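Local coordinates for protein polyhedrin (Uranotaenia sapphirina cypovirus, PDB 4ZQX) that forms the crystalline protein matrix that encases cypovirus particles in polyhedra, and probably binds ATP, at the interface of chains A and B. Sequence-based numbering; all coordinates share one arbitrary frame. Chains: chain A/B, Polyhedrin.

Contact 1: the interface of chains A and B. Residues chain A 15-16, 19-20, 25-26, 107; chain B 134-136.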
loop_
_atom_site.group_PDB
_atom_site.type_symbol
_atom_site.label_atom_id
_atom_site.label_comp_id
_atom_site.label_asym_id
_atom_site.label_seq_id
_atom_site.Cartn_x
_atom_site.Cartn_y
_atom_site.Cartn_z
ATOM N N SER A 15 -25.490 22.743 -0.291
ATOM C CA SER A 15 -24.091 22.643 -0.690
ATOM C C SER A 15 -23.352 21.562 0.107
ATOM O O SER A 15 -22.497 20.852 -0.429
ATOM C CB SER A 15 -23.403 23.999 -0.535
ATOM O OG SER A 15 -23.984 24.941 -1.416
ATOM N N VAL A 16 -23.682 21.418 1.382
ATOM C CA VAL A 16 -23.037 20.397 2.195
ATOM C C VAL A 16 -23.632 19.028 1.903
ATOM O O VAL A 16 -22.906 18.040 1.771
ATOM C CB VAL A 16 -23.183 20.748 3.671
ATOM C CG1 VAL A 16 -22.711 19.611 4.557
ATOM C CG2 VAL A 16 -22.426 22.052 3.954
ATOM N N ALA A 19 -22.510 17.754 -1.840
ATOM C CA ALA A 19 -21.097 17.768 -2.228
ATOM C C ALA A 19 -20.521 16.394 -2.616
ATOM O O ALA A 19 -19.736 16.310 -3.546
ATOM C CB ALA A 19 -20.240 18.399 -1.129
ATOM N N PRO A 20 -20.892 15.318 -1.899
ATOM C CA PRO A 20 -20.331 14.003 -2.252
ATOM C C PRO A 20 -20.690 13.485 -3.648
ATOM O O PRO A 20 -20.091 12.525 -4.097
ATOM C CB PRO A 20 -20.912 13.070 -1.180
ATOM C CG PRO A 20 -21.256 13.975 -0.021
ATOM C CD PRO A 20 -21.711 15.255 -0.672
ATOM N N ALA A 25 -15.122 13.952 -5.581
ATOM C CA ALA A 25 -15.555 13.930 -4.180
ATOM C C ALA A 25 -15.444 12.512 -3.663
ATOM O O ALA A 25 -15.816 11.561 -4.353
ATOM C CB ALA A 25 -16.972 14.433 -4.045
ATOM N N ASN A 26 -14.908 12.353 -2.455
ATOM C CA ASN A 26 -14.701 11.018 -1.921
ATOM C C ASN A 26 -15.965 10.305 -1.453
ATOM O O ASN A 26 -16.830 10.901 -0.826
ATOM C CB ASN A 26 -13.733 11.075 -0.739
ATOM C CG ASN A 26 -12.302 11.216 -1.161
ATOM O OD1 ASN A 26 -11.889 10.699 -2.194
ATOM N ND2 ASN A 26 -11.523 11.919 -0.356
ATOM N N ARG A 107 -20.464 6.000 3.280
ATOM C CA ARG A 107 -21.162 7.263 3.084
ATOM C C ARG A 107 -20.711 7.910 1.793
ATOM O O ARG A 107 -19.524 8.115 1.584
ATOM C CB ARG A 107 -20.907 8.229 4.259
ATOM C CG ARG A 107 -21.853 9.434 4.285
ATOM C CD ARG A 107 -21.353 10.562 5.214
ATOM N NE ARG A 107 -22.401 11.552 5.462
ATOM C CZ ARG A 107 -22.679 12.583 4.669
ATOM N NH1 ARG A 107 -21.971 12.794 3.570
ATOM N NH2 ARG A 107 -23.666 13.411 4.983
ATOM N N SER B 134 -18.636 15.087 4.743
ATOM C CA SER B 134 -19.454 15.552 3.619
ATOM C C SER B 134 -18.668 16.386 2.621
ATOM O O SER B 134 -19.030 16.458 1.451
ATOM C CB SER B 134 -20.635 16.392 4.115
ATOM O OG SER B 134 -21.592 15.601 4.778
ATOM N N LEU B 135 -17.604 17.031 3.094
ATOM C CA LEU B 135 -16.800 17.950 2.285
ATOM C C LEU B 135 -15.365 17.462 2.181
ATOM O O LEU B 135 -14.432 18.129 2.626
ATOM C CB LEU B 135 -16.813 19.356 2.891
ATOM C CG LEU B 135 -18.175 20.054 2.987
ATOM C CD1 LEU B 135 -18.042 21.391 3.707
ATOM C CD2 LEU B 135 -18.759 20.273 1.597
ATOM N N ASP B 136 -15.207 16.297 1.588
ATOM C CA ASP B 136 -13.920 15.630 1.481
ATOM C C ASP B 136 -13.744 15.225 0.012
ATOM O O ASP B 136 -14.600 14.540 -0.559
ATOM C CB ASP B 136 -13.897 14.420 2.421
ATOM C CG ASP B 136 -12.565 13.687 2.420
ATOM O OD1 ASP B 136 -11.502 14.338 2.462
ATOM O OD2 ASP B 136 -12.581 12.431 2.381
HETATM O O HOH W 1 -23.513 15.008 2.425
#
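The 3-10 turn 133-135 of chain B and the loop residue B:Asp136 lie against the end of helix 4-18, the 3-10 turn 19-21, the loop at A:Ala25 and A:Asn26, and the end of strand 101-107 in chain A. A:Asn26 holds B:Asp136 twice. Its backbone N gives a fairly straight bond to B:Asp136 O (2.9 Å), arriving in the carbonyl plane on a lone pair. Its ND2 reaches B:Asp136 OD2 at 3.0 Å, in plane for the amide but from above the carboxylate; the two planes are 58° apart. A:Arg107, with CG anti to the backbone N (chi1 -167°), runs extended to NE and brings the NH1/NH2 end of its guanidinium to the B:Ser134 hydroxyl. B:Ser134 OG stands above that plane, displaced past the rim, 3.0 Å from A:Arg107 NH2 and 3.1 Å from NH1, so any hydrogen bonds are likely bent. Water 1 takes the in-plane edge, 2.9 Å from A:Arg107 NH1, and also links B:Ser134 OG to the A:Val16 carbonyl. On the apolar side, B:Leu135 sends its CD2 branch to A:Ala19 CB (3.6 Å), while A:Val16 CG1 lies beside B:Ser134 CB. The B turn thus sits where chain A's N-terminal helix gives way to the segment leading into strand 27-34.

Contact 2: the interface of chains A and B. Residues chain A 23-24, 48-49, 196, 198-201, 203; chain B 50, 52, 114, 138-139, 177.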
loop_
_atom_site.group_PDB
_atom_site.type_symbol
_atom_site.label_atom_id
_atom_site.label_comp_id
_atom_site.label_asym_id
_atom_site.label_seq_id
_atom_site.Cartn_x
_atom_site.Cartn_y
_atom_site.Cartn_z
ATOM N N TYR A 23 -17.757 15.068 -9.041
ATOM C CA TYR A 23 -16.559 14.442 -9.563
ATOM C C TYR A 23 -15.385 14.807 -8.659
ATOM O O TYR A 23 -15.227 15.964 -8.293
ATOM C CB TYR A 23 -16.300 14.895 -11.005
ATOM C CG TYR A 23 -15.136 14.172 -11.647
ATOM C CD1 TYR A 23 -15.284 12.894 -12.161
ATOM C CD2 TYR A 23 -13.891 14.774 -11.748
ATOM C CE1 TYR A 23 -14.212 12.223 -12.750
ATOM C CE2 TYR A 23 -12.806 14.110 -12.318
ATOM C CZ TYR A 23 -12.976 12.836 -12.818
ATOM O OH TYR A 23 -11.923 12.171 -13.394
ATOM N N ASP A 24 -14.587 13.798 -8.300
ATOM C CA ASP A 24 -13.446 13.917 -7.382
ATOM C C ASP A 24 -13.834 14.080 -5.900
ATOM O O ASP A 24 -12.959 14.281 -5.053
ATOM C CB ASP A 24 -12.455 15.020 -7.813
ATOM C CG ASP A 24 -11.269 14.484 -8.624
ATOM O OD1 ASP A 24 -11.163 13.252 -8.876
ATOM O OD2 ASP A 24 -10.438 15.330 -9.008
ATOM N N PRO A 48 -12.650 8.733 -4.619
ATOM C CA PRO A 48 -13.849 9.107 -5.376
ATOM C C PRO A 48 -14.347 8.021 -6.313
ATOM O O PRO A 48 -15.499 8.095 -6.712
ATOM C CB PRO A 48 -13.375 10.324 -6.206
ATOM C CG PRO A 48 -12.135 10.810 -5.510
ATOM C CD PRO A 48 -11.485 9.538 -5.022
ATOM N N PHE A 49 -13.504 7.063 -6.691
ATOM C CA PHE A 49 -13.835 6.137 -7.782
ATOM C C PHE A 49 -13.986 4.681 -7.331
ATOM O O PHE A 49 -14.964 4.013 -7.669
ATOM C CB PHE A 49 -12.765 6.270 -8.866
ATOM C CG PHE A 49 -12.561 7.687 -9.313
ATOM C CD1 PHE A 49 -13.559 8.341 -10.008
ATOM C CD2 PHE A 49 -11.396 8.378 -9.005
ATOM C CE1 PHE A 49 -13.397 9.654 -10.413
ATOM C CE2 PHE A 49 -11.227 9.689 -9.416
ATOM C CZ PHE A 49 -12.230 10.324 -10.116
ATOM N N ASN A 196 -7.328 10.318 -16.085
ATOM C CA ASN A 196 -7.586 11.164 -14.919
ATOM C C ASN A 196 -8.173 10.364 -13.749
ATOM O O ASN A 196 -7.836 10.602 -12.584
ATOM C CB ASN A 196 -8.475 12.353 -15.305
ATOM C CG ASN A 196 -8.496 13.432 -14.235
ATOM O OD1 ASN A 196 -7.557 14.223 -14.095
ATOM N ND2 ASN A 196 -9.567 13.464 -13.477
ATOM N N ILE A 198 -7.562 7.076 -13.361
ATOM C CA ILE A 198 -6.493 6.193 -12.899
ATOM C C ILE A 198 -5.555 6.952 -11.964
ATOM O O ILE A 198 -5.105 6.413 -10.956
ATOM C CB ILE A 198 -5.731 5.553 -14.082
ATOM C CG1 ILE A 198 -6.626 4.505 -14.757
ATOM C CG2 ILE A 198 -4.434 4.904 -13.601
ATOM C CD1 ILE A 198 -6.030 3.880 -16.002
ATOM N N GLU A 199 -5.295 8.214 -12.283
ATOM C CA GLU A 199 -4.417 9.038 -11.461
ATOM C C GLU A 199 -4.977 9.251 -10.061
ATOM O O GLU A 199 -4.216 9.484 -9.117
ATOM C CB GLU A 199 -4.179 10.385 -12.142
ATOM C CG GLU A 199 -3.182 10.277 -13.282
ATOM C CD GLU A 199 -3.249 11.415 -14.280
ATOM O OE1 GLU A 199 -3.979 12.392 -14.058
ATOM O OE2 GLU A 199 -2.558 11.318 -15.314
ATOM N N GLY A 200 -6.299 9.178 -9.922
ATOM C CA GLY A 200 -6.940 9.453 -8.644
ATOM C C GLY A 200 -7.124 8.253 -7.722
ATOM O O GLY A 200 -7.428 8.411 -6.543
ATOM N N LEU A 201 -6.933 7.051 -8.254
ATOM C CA LEU A 201 -7.049 5.833 -7.466
ATOM C C LEU A 201 -5.964 5.768 -6.396
ATOM O O LEU A 201 -4.809 6.076 -6.666
ATOM C CB LEU A 201 -6.911 4.623 -8.383
ATOM C CG LEU A 201 -7.998 4.432 -9.443
ATOM C CD1 LEU A 201 -7.696 3.219 -10.303
ATOM C CD2 LEU A 201 -9.368 4.285 -8.798
ATOM N N THR A 203 -5.102 7.455 -3.635
ATOM C CA THR A 203 -4.337 8.667 -3.354
ATOM C C THR A 203 -4.678 9.334 -2.009
ATOM O O THR A 203 -4.139 10.400 -1.702
ATOM C CB THR A 203 -4.524 9.703 -4.485
ATOM O OG1 THR A 203 -5.910 9.994 -4.634
ATOM C CG2 THR A 203 -4.016 9.160 -5.811
ATOM N N VAL B 50 2.472 7.401 -13.016
ATOM C CA VAL B 50 1.903 8.267 -11.985
ATOM C C VAL B 50 2.565 7.965 -10.660
ATOM O O VAL B 50 2.453 6.844 -10.161
ATOM C CB VAL B 50 0.372 8.050 -11.787
ATOM C CG1 VAL B 50 -0.170 9.162 -10.927
ATOM C CG2 VAL B 50 -0.359 7.986 -13.097
ATOM N N LYS B 52 2.388 8.216 -6.808
ATOM C CA LYS B 52 1.392 8.460 -5.771
ATOM C C LYS B 52 2.094 8.476 -4.415
ATOM O O LYS B 52 2.394 7.433 -3.852
ATOM C CB LYS B 52 0.308 7.389 -5.830
ATOM C CG LYS B 52 -0.461 7.456 -7.132
ATOM C CD LYS B 52 -1.485 6.381 -7.282
ATOM C CE LYS B 52 -2.160 6.526 -8.652
ATOM N NZ LYS B 52 -3.316 5.638 -8.876
ATOM N N LYS B 114 0.043 19.452 -14.274
ATOM C CA LYS B 114 -0.938 18.612 -13.586
ATOM C C LYS B 114 -0.425 17.982 -12.296
ATOM O O LYS B 114 -1.191 17.318 -11.583
ATOM C CB LYS B 114 -1.459 17.504 -14.517
ATOM C CG LYS B 114 -2.296 18.006 -15.729
ATOM C CD LYS B 114 -3.476 18.912 -15.363
ATOM C CE LYS B 114 -4.496 18.261 -14.454
ATOM N NZ LYS B 114 -5.410 17.314 -15.161
ATOM N N ILE B 138 -10.573 15.140 -3.553
ATOM C CA ILE B 138 -9.163 15.114 -3.927
ATOM C C ILE B 138 -8.926 16.189 -4.994
ATOM O O ILE B 138 -9.876 16.733 -5.580
ATOM C CB ILE B 138 -8.693 13.729 -4.433
ATOM C CG1 ILE B 138 -9.323 13.373 -5.783
ATOM C CG2 ILE B 138 -9.011 12.658 -3.391
ATOM C CD1 ILE B 138 -8.686 12.147 -6.448
ATOM N N ARG B 139 -7.655 16.487 -5.219
ATOM C CA ARG B 139 -7.224 17.397 -6.276
ATOM C C ARG B 139 -7.939 18.741 -6.262
ATOM O O ARG B 139 -8.518 19.147 -7.258
ATOM C CB ARG B 139 -7.367 16.707 -7.641
ATOM C CG ARG B 139 -6.415 15.547 -7.774
ATOM C CD ARG B 139 -6.460 14.843 -9.114
ATOM N NE ARG B 139 -7.708 14.131 -9.374
ATOM C CZ ARG B 139 -7.823 13.136 -10.252
ATOM N NH1 ARG B 139 -6.764 12.745 -10.955
ATOM N NH2 ARG B 139 -8.994 12.530 -10.428
ATOM N N ILE B 177 0.290 13.641 -6.295
ATOM C CA ILE B 177 0.020 12.907 -7.519
ATOM C C ILE B 177 0.860 13.526 -8.621
ATOM O O ILE B 177 0.708 14.712 -8.893
ATOM C CB ILE B 177 -1.468 13.008 -7.899
ATOM C CG1 ILE B 177 -2.329 12.442 -6.770
ATOM C CG2 ILE B 177 -1.752 12.223 -9.192
ATOM C CD1 ILE B 177 -3.812 12.692 -6.919
HETATM O O HOH W 2 -4.404 14.156 -11.885
HETATM O O HOH W 3 -5.207 14.262 -15.735
#
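Two nitrogens of one guanidinium grip the A:Asn196 carbonyl oxygen: B:Arg139 NH1 at 2.9 Å on a lone pair in the carbonyl plane, and NH2 from above that plane. The same guanidinium turns its NE side to A:Asp24, making a side-on salt bridge in which each carboxylate oxygen uses its syn lone pair. B:Arg139 NH2 to A:Asp24 OD1 is 2.8 Å and almost straight (176°), whereas NE to OD2 is more bent. A bend at chi3 (-67°) swings the group between these acceptors, and A:Gly200 CA lies against one face. Behind it, A:Asn196 ND2 is anchored in its amide plane to the A:Tyr23 hydroxyl OH (2.7 Å). B:Arg139 NH1 also meets water 2, which leads to A:Glu199 OE1; water 3 joins that oxygen to A:Asn196 OD1 and B:Lys114 NZ. Beside the salt bridge, B:Ile138 N points nearly along the A:Asp24 C=O axis, and B:Ile138 CG1 packs on A:Pro48 CG. Farther along, the extended B:Lys52 plants NZ between A:Leu201 O (2.7 Å) and A:Ile198 O (2.9 Å); a positive charge at this helix end would probably be favourable. B:Ile177 CD1 touches A:Thr203 CG2 nearby. Helix 194-200 of chain A therefore rests between the loop at B:Ile138 and B:Arg139 and strands 50-55 and 173-179 of chain B.

Contact 3: the interface of chains A and B. Residues chain A 28, 44, 221, 224-226; chain B 83, 123, 125, 131-133.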
loop_
_atom_site.group_PDB
_atom_site.type_symbol
_atom_site.label_atom_id
_atom_site.label_comp_id
_atom_site.label_asym_id
_atom_site.label_seq_id
_atom_site.Cartn_x
_atom_site.Cartn_y
_atom_site.Cartn_z
ATOM N N GLU A 28 -16.767 7.507 1.440
ATOM C CA GLU A 28 -16.129 7.299 2.740
ATOM C C GLU A 28 -16.444 5.916 3.297
ATOM O O GLU A 28 -17.591 5.460 3.239
ATOM C CB GLU A 28 -16.609 8.350 3.747
ATOM C CG GLU A 28 -16.530 9.782 3.265
ATOM C CD GLU A 28 -15.119 10.338 3.161
ATOM O OE1 GLU A 28 -14.208 9.764 3.783
ATOM O OE2 GLU A 28 -14.935 11.375 2.479
ATOM N N HIS A 44 -10.198 4.082 8.579
ATOM C CA HIS A 44 -10.841 4.954 7.592
ATOM C C HIS A 44 -10.166 4.907 6.227
ATOM O O HIS A 44 -8.942 5.051 6.136
ATOM C CB HIS A 44 -10.857 6.410 8.068
ATOM C CG HIS A 44 -11.354 7.347 7.018
ATOM N ND1 HIS A 44 -10.512 8.131 6.256
ATOM C CD2 HIS A 44 -12.606 7.579 6.555
ATOM C CE1 HIS A 44 -11.228 8.826 5.388
ATOM N NE2 HIS A 44 -12.499 8.503 5.542
ATOM N N HIS A 221 -14.808 10.624 17.090
ATOM C CA HIS A 221 -14.754 10.295 15.657
ATOM C C HIS A 221 -16.108 10.558 14.986
ATOM O O HIS A 221 -16.245 11.492 14.174
ATOM C CB HIS A 221 -14.331 8.823 15.452
ATOM C CG HIS A 221 -14.049 8.445 14.028
ATOM N ND1 HIS A 221 -14.891 8.745 12.976
ATOM C CD2 HIS A 221 -13.021 7.743 13.491
ATOM C CE1 HIS A 221 -14.385 8.261 11.855
ATOM N NE2 HIS A 221 -13.251 7.649 12.140
ATOM N N ASN A 224 -17.607 14.011 15.484
ATOM C CA ASN A 224 -16.643 15.048 15.136
ATOM C C ASN A 224 -16.710 15.311 13.631
ATOM O O ASN A 224 -16.578 16.449 13.175
ATOM C CB ASN A 224 -15.223 14.609 15.524
ATOM C CG ASN A 224 -14.251 15.775 15.637
ATOM O OD1 ASN A 224 -14.503 16.733 16.363
ATOM N ND2 ASN A 224 -13.128 15.691 14.925
ATOM N N TYR A 225 -16.894 14.238 12.864
ATOM C CA TYR A 225 -16.774 14.305 11.396
ATOM C C TYR A 225 -18.065 14.063 10.612
ATOM O O TYR A 225 -18.110 14.292 9.405
ATOM C CB TYR A 225 -15.709 13.322 10.920
ATOM C CG TYR A 225 -14.295 13.678 11.327
ATOM C CD1 TYR A 225 -13.797 14.964 11.159
ATOM C CD2 TYR A 225 -13.452 12.720 11.882
ATOM C CE1 TYR A 225 -12.505 15.279 11.521
ATOM C CE2 TYR A 225 -12.142 13.033 12.243
ATOM C CZ TYR A 225 -11.681 14.314 12.062
ATOM O OH TYR A 225 -10.385 14.624 12.415
ATOM N N GLY A 226 -19.107 13.596 11.286
ATOM C CA GLY A 226 -20.397 13.393 10.651
ATOM C C GLY A 226 -20.600 12.037 9.998
ATOM O O GLY A 226 -21.125 11.972 8.897
ATOM N N ALA B 83 -7.114 16.847 16.156
ATOM C CA ALA B 83 -8.235 16.508 15.290
ATOM C C ALA B 83 -9.564 16.684 16.007
ATOM O O ALA B 83 -10.518 17.209 15.427
ATOM C CB ALA B 83 -8.093 15.079 14.839
ATOM N N THR B 123 -6.312 13.498 9.937
ATOM C CA THR B 123 -6.887 12.164 9.740
ATOM C C THR B 123 -7.186 11.871 8.274
ATOM O O THR B 123 -7.885 10.913 7.962
ATOM C CB THR B 123 -8.154 11.929 10.594
ATOM O OG1 THR B 123 -9.189 12.841 10.217
ATOM C CG2 THR B 123 -7.843 12.089 12.068
ATOM N N LEU B 125 -8.550 13.982 5.850
ATOM C CA LEU B 125 -9.628 14.688 5.172
ATOM C C LEU B 125 -9.111 15.957 4.524
ATOM O O LEU B 125 -8.080 16.481 4.940
ATOM C CB LEU B 125 -10.709 15.087 6.163
ATOM C CG LEU B 125 -11.405 13.983 6.945
ATOM C CD1 LEU B 125 -12.499 14.608 7.796
ATOM C CD2 LEU B 125 -11.973 12.972 6.019
ATOM N N GLU B 131 -13.220 20.363 9.342
ATOM C CA GLU B 131 -13.166 19.155 8.545
ATOM C C GLU B 131 -14.377 18.276 8.815
ATOM O O GLU B 131 -14.806 18.121 9.947
ATOM C CB GLU B 131 -11.854 18.434 8.820
ATOM C CG GLU B 131 -10.667 19.274 8.363
ATOM C CD GLU B 131 -9.311 18.701 8.723
ATOM O OE1 GLU B 131 -9.229 17.542 9.168
ATOM O OE2 GLU B 131 -8.317 19.433 8.548
ATOM N N GLU B 132 -14.925 17.702 7.753
ATOM C CA GLU B 132 -16.169 16.948 7.852
ATOM C C GLU B 132 -16.250 15.993 6.667
ATOM O O GLU B 132 -15.783 16.331 5.573
ATOM C CB GLU B 132 -17.332 17.949 7.847
ATOM C CG GLU B 132 -18.699 17.375 7.905
ATOM C CD GLU B 132 -19.734 18.434 8.161
ATOM O OE1 GLU B 132 -19.485 19.628 7.846
ATOM O OE2 GLU B 132 -20.799 18.072 8.687
ATOM N N TYR B 133 -16.826 14.806 6.874
ATOM C CA TYR B 133 -16.864 13.790 5.814
ATOM C C TYR B 133 -17.616 14.255 4.570
ATOM O O TYR B 133 -17.261 13.876 3.464
ATOM C CB TYR B 133 -17.489 12.473 6.314
ATOM C CG TYR B 133 -16.542 11.603 7.107
ATOM C CD1 TYR B 133 -15.252 11.362 6.654
ATOM C CD2 TYR B 133 -16.928 11.032 8.310
ATOM C CE1 TYR B 133 -14.390 10.577 7.362
ATOM C CE2 TYR B 133 -16.054 10.244 9.040
ATOM C CZ TYR B 133 -14.795 10.027 8.553
ATOM O OH TYR B 133 -13.916 9.261 9.252
HETATM O O HOH W 4 -7.943 8.643 6.479
HETATM O O HOH W 5 -9.461 16.935 11.672
#
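A:Tyr225, at the end of helix 214-225, and B:Tyr133, opening the 3-10 turn 133-135, bury the most surface here and interlock. The B:Tyr133 backbone N bonds almost straight (176°) to A:Tyr225 O at 2.9 Å, in the carbonyl plane, while A:Tyr225 CB lies over the face of the B:Tyr133 ring. The A:Tyr225 ring is sandwiched: B:Leu125 CD1 presses on one face toward the rim, 3.6 Å from A:Tyr225 CD1, and A:Asn224 ND2 lies over the other face, from where it donates to B:Ala83 O (3.1 Å). B:Tyr133 pushes tip to tip toward A:His44, with its CE1 3.6 Å from A:His44 CD2, and A:His221 crosses it at about a right angle. A:His44 is held in its ring plane at both nitrogens: NE2 bonds to A:Glu28 OE1 (2.8 Å), and ND1 pairs with water 4, which reaches B:Thr123 O. The A:Glu28 carboxylate, its chain bent at chi2, lies obliquely along the CD1 side of B:Tyr133. At the far tip, water 5 lies 2.6 Å from the A:Tyr225 hydroxyl OH and equally close to B:Glu131 OE1.

All three contacts draw on one continuous stretch of chain B, residues 131 to 139: contact 3 takes its start, contact 1 its middle and contact 2 its end. The 3-10 turn 133-135 is divided between contacts 3 and 1. On chain A, residues 23 to 28 likewise pass from contact 2 through contact 1 into contact 3. The C-alpha centres of contacts 1 and 3 are about 11 Å apart, those of contacts 1 and 2 about 16 Å, and those of contacts 2 and 3 about 20 Å. Repeated around the deposited three-copy assembly, this run of contacts probably helps to hold together the trimer from which polyhedra are built.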